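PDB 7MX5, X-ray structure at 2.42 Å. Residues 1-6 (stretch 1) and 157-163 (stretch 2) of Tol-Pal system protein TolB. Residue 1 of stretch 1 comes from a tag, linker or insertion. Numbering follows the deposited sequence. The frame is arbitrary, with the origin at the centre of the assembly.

Stretch 1 (1-6) GQLHLE
Stretch 2 157-163: TDGEQPK

The N-terminal segment of TolB lies against residues 157-163 without a single hydrogen bond between them; 312 Å² is buried, through packing contacts and one CA-H...O contact. The chains run in opposite directions: Leu-5 CA lies 5.8 Å from Asp-158 CA, Leu-3 CA 4.9 Å from Gly-159 CA, and Gly-1 CA 4.8 Å from Glu-160 CA. Stretch 1 is largely extended (Leu-3 -94/116, His-4 -95/148 with chi1 m and chi2 79°, Leu-5 -91/131), but Gln-2 bends it at -74/-41 (chi -138°, 144°, -18°).

Thr-157 (-66/-16, chi1 p) is buried but points away. Asp-158 (-102/7, chi1 p, chi2 -4°) has its CB sideways and its carboxylate leading away, where OD1 accepts a hydrogen bond from Glu-160 N (3.1 Å, 163°). The CA-to-CB bond of Leu-5 (t, m) points toward stretch 2: Leu-5 CB lies 3.6 Å from Asp-158 O, and Leu-5 CG 4.3 Å from Asp-158 CB.

Gly-159 CA sits 3.6 Å from Leu-3 O, with 142° at the hydrogen. Leu-3 O also lies 3.5 Å from Gly-159 O, two acceptors that cannot hydrogen-bond to each other. A CB on Gly-159 would clash with Leu-3 O, and the 86/-7 backbone would also jam it against the preceding carbonyl. Leu-3 (m, t) makes its closest contacts through this carbonyl; its side chain is buried, CB sideways.

Glu-160 (-80/161; m, m, chi3 -16°) starts away from stretch 1, yet its end comes nearer, with Glu-160 OE1 4.2 Å from CA of the tag-derived Gly-1. Glu-160 OE1 is 4.5 Å from Gly-1 N, beyond a salt bridge.

Gln-161, at 54/63 (chi -42°, -141°, -82°), points away and is exposed. The CA-to-CB bond of Pro-162 (-76/145, C-gamma endo) points toward stretch 1; Pro-162 CD is 3.9 Å from Gly-1 N and Pro-162 CG 4.1 Å from Gln-2 N, contacts to which the ring brings no hydrogen-bond donor. Lys-163 (-125/115; t, m, t, p) is out of reach.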

ATOM      1  N   GLY A   1     -10.848  -6.416 -13.182  1.00 58.68           N
ATOM      2  CA  GLY A   1      -9.500  -6.463 -12.647  1.00 54.21           C
ATOM      3  C   GLY A   1      -8.429  -6.177 -13.681  1.00 61.05           C
ATOM      4  O   GLY A   1      -8.010  -7.070 -14.419  1.00 69.65           O
ATOM      5  N   GLN A   2      -7.986  -4.919 -13.741  1.00 53.84           N
ATOM      6  CA  GLN A   2      -6.916  -4.562 -14.666  1.00 65.83           C
ATOM      7  C   GLN A   2      -5.570  -5.078 -14.172  1.00 62.04           C
ATOM      8  O   GLN A   2      -4.757  -5.567 -14.966  1.00 68.75           O
ATOM      9  CB  GLN A   2      -6.875  -3.047 -14.863  1.00 49.67           C
ATOM     10  CG  GLN A   2      -6.653  -2.618 -16.303  1.00 61.49           C
ATOM     11  CD  GLN A   2      -7.426  -1.365 -16.662  1.00 79.72           C
ATOM     12  OE1 GLN A   2      -8.376  -0.990 -15.974  1.00 70.02           O
ATOM     13  NE2 GLN A   2      -7.021  -0.709 -17.745  1.00 76.32           N
ATOM     14  N   LEU A   3      -5.319  -4.980 -12.870  1.00 55.12           N
ATOM     15  CA  LEU A   3      -4.125  -5.551 -12.261  1.00 53.07           C
ATOM     16  C   LEU A   3      -4.461  -6.942 -11.738  1.00 51.87           C
ATOM     17  O   LEU A   3      -5.290  -7.088 -10.834  1.00 63.12           O
ATOM     18  CB  LEU A   3      -3.608  -4.665 -11.130  1.00 45.53           C
ATOM     19  CG  LEU A   3      -3.244  -3.223 -11.479  1.00 45.94           C
ATOM     20  CD1 LEU A   3      -2.694  -2.510 -10.254  1.00 43.67           C
ATOM     21  CD2 LEU A   3      -2.244  -3.186 -12.622  1.00 43.65           C
ATOM     22  N   HIS A   4      -3.824  -7.957 -12.309  1.00 47.53           N
ATOM     23  CA  HIS A   4      -4.033  -9.336 -11.897  1.00 61.52           C
ATOM     24  C   HIS A   4      -2.973  -9.741 -10.882  1.00 56.78           C
ATOM     25  O   HIS A   4      -1.838  -9.263 -10.918  1.00 53.09           O
ATOM     26  CB  HIS A   4      -4.005 -10.271 -13.104  1.00 45.76           C
ATOM     27  CG  HIS A   4      -5.017  -9.924 -14.149  1.00 60.13           C
ATOM     28  ND1 HIS A   4      -4.825  -8.908 -15.059  1.00 68.40           N
ATOM     29  CD2 HIS A   4      -6.236 -10.448 -14.420  1.00 64.15           C
ATOM     30  CE1 HIS A   4      -5.881  -8.823 -15.849  1.00 67.71           C
ATOM     31  NE2 HIS A   4      -6.751  -9.747 -15.483  1.00 73.61           N
ATOM     32  N   LEU A   5      -3.358 -10.625  -9.970  1.00 55.68           N
ATOM     33  CA  LEU A   5      -2.521 -10.957  -8.827  1.00 44.86           C
ATOM     34  C   LEU A   5      -1.614 -12.138  -9.151  1.00 42.76           C
ATOM     35  O   LEU A   5      -2.075 -13.163  -9.665  1.00 49.55           O
ATOM     36  CB  LEU A   5      -3.392 -11.261  -7.608  1.00 48.76           C
ATOM     37  CG  LEU A   5      -2.715 -11.232  -6.236  1.00 55.99           C
ATOM     38  CD1 LEU A   5      -1.967 -12.516  -5.934  1.00 54.70           C
ATOM     39  CD2 LEU A   5      -1.767 -10.055  -6.203  1.00 58.00           C
ATOM     40  N   GLU A   6      -0.328 -11.986  -8.845  1.00 43.38           N
ATOM     41  CA  GLU A   6       0.643 -13.069  -8.904  1.00 51.54           C
ATOM     42  C   GLU A   6       1.366 -13.167  -7.569  1.00 47.01           C
ATOM     43  O   GLU A   6       1.633 -12.148  -6.924  1.00 63.28           O
ATOM     44  CB  GLU A   6       1.684 -12.858 -10.015  1.00 39.91           C
ATOM     45  CG  GLU A   6       1.184 -13.048 -11.434  1.00 50.90           C
ATOM     46  CD  GLU A   6       2.229 -12.653 -12.464  1.00 55.08           C
ATOM     47  OE1 GLU A   6       3.387 -12.395 -12.069  1.00 60.41           O
ATOM     48  OE2 GLU A   6       1.898 -12.604 -13.667  1.00 50.83           O
ATOM     49  N   THR A 157      -6.280  -4.543  -2.443  1.00 32.19           N
ATOM     50  CA  THR A 157      -4.883  -4.923  -2.266  1.00 32.38           C
ATOM     51  C   THR A 157      -4.474  -6.079  -3.170  1.00 35.65           C
ATOM     52  O   THR A 157      -3.275  -6.314  -3.346  1.00 40.46           O
ATOM     53  CB  THR A 157      -4.615  -5.282  -0.804  1.00 38.96           C
ATOM     54  OG1 THR A 157      -5.324  -6.480  -0.463  1.00 37.39           O
ATOM     55  CG2 THR A 157      -5.068  -4.152   0.108  1.00 35.38           C
ATOM     56  N   ASP A 158      -5.436  -6.803  -3.743  1.00 32.62           N
ATOM     57  CA  ASP A 158      -5.150  -7.852  -4.713  1.00 34.64           C
ATOM     58  C   ASP A 158      -5.402  -7.403  -6.146  1.00 36.98           C
ATOM     59  O   ASP A 158      -5.318  -8.222  -7.067  1.00 34.76           O
ATOM     60  CB  ASP A 158      -5.972  -9.105  -4.401  1.00 37.68           C
ATOM     61  CG  ASP A 158      -7.470  -8.845  -4.405  1.00 44.19           C
ATOM     62  OD1 ASP A 158      -7.882  -7.677  -4.567  1.00 39.07           O
ATOM     63  OD2 ASP A 158      -8.239  -9.817  -4.246  1.00 41.75           O
ATOM     64  N   GLY A 159      -5.707  -6.121  -6.354  1.00 34.48           N
ATOM     65  CA  GLY A 159      -5.976  -5.590  -7.672  1.00 32.72           C
ATOM     66  C   GLY A 159      -7.408  -5.728  -8.142  1.00 39.84           C
ATOM     67  O   GLY A 159      -7.752  -5.174  -9.194  1.00 41.38           O
ATOM     68  N   GLU A 160      -8.251  -6.440  -7.401  1.00 34.12           N
ATOM     69  CA  GLU A 160      -9.624  -6.657  -7.827  1.00 40.00           C
ATOM     70  C   GLU A 160     -10.490  -5.443  -7.510  1.00 33.72           C
ATOM     71  O   GLU A 160     -10.149  -4.598  -6.677  1.00 44.23           O
ATOM     72  CB  GLU A 160     -10.205  -7.905  -7.161  1.00 42.21           C
ATOM     73  CG  GLU A 160      -9.488  -9.195  -7.524  1.00 42.59           C
ATOM     74  CD  GLU A 160      -9.723  -9.616  -8.963  1.00 54.83           C
ATOM     75  OE1 GLU A 160     -10.664  -9.094  -9.598  1.00 57.60           O
ATOM     76  OE2 GLU A 160      -8.964 -10.474  -9.462  1.00 65.75           O
ATOM     77  N   GLN A 161     -11.632  -5.375  -8.188  1.00 38.16           N
ATOM     78  CA  GLN A 161     -12.585  -4.279  -8.051  1.00 35.58           C
ATOM     79  C   GLN A 161     -11.925  -2.914  -8.271  1.00 35.24           C
ATOM     80  O   GLN A 161     -11.882  -2.085  -7.358  1.00 42.99           O
ATOM     81  CB  GLN A 161     -13.271  -4.330  -6.692  1.00 30.29           C
ATOM     82  CG  GLN A 161     -13.668  -5.729  -6.244  1.00 37.72           C
ATOM     83  CD  GLN A 161     -15.012  -5.761  -5.546  1.00 50.39           C
ATOM     84  OE1 GLN A 161     -15.112  -5.474  -4.353  1.00 48.40           O
ATOM     85  NE2 GLN A 161     -16.056  -6.112  -6.288  1.00 53.56           N
ATOM     86  N   PRO A 162     -11.409  -2.650  -9.469  1.00 37.36           N
ATOM     87  CA  PRO A 162     -10.788  -1.348  -9.725  1.00 35.21           C
ATOM     88  C   PRO A 162     -11.830  -0.260  -9.917  1.00 39.75           C
ATOM     89  O   PRO A 162     -12.910  -0.481 -10.470  1.00 33.91           O
ATOM     90  CB  PRO A 162      -9.994  -1.588 -11.014  1.00 26.33           C
ATOM     91  CG  PRO A 162     -10.777  -2.628 -11.731  1.00 35.87           C
ATOM     92  CD  PRO A 162     -11.424  -3.497 -10.676  1.00 34.60           C
ATOM     93  N   LYS A 163     -11.489   0.934  -9.438  1.00 37.65           N
ATOM     94  CA  LYS A 163     -12.360   2.101  -9.533  1.00 41.14           C
ATOM     95  C   LYS A 163     -11.575   3.213 -10.213  1.00 44.56           C
ATOM     96  O   LYS A 163     -10.590   3.711  -9.660  1.00 47.54           O
ATOM     97  CB  LYS A 163     -12.856   2.530  -8.149  1.00 49.15           C
ATOM     98  CG  LYS A 163     -14.070   3.460  -8.139  1.00 65.93           C
ATOM     99  CD  LYS A 163     -13.704   4.888  -8.522  1.00 76.65           C
ATOM    100  CE  LYS A 163     -14.842   5.852  -8.259  1.00 78.48           C
ATOM    101  NZ  LYS A 163     -15.190   5.935  -6.817  1.00 73.72           N
TER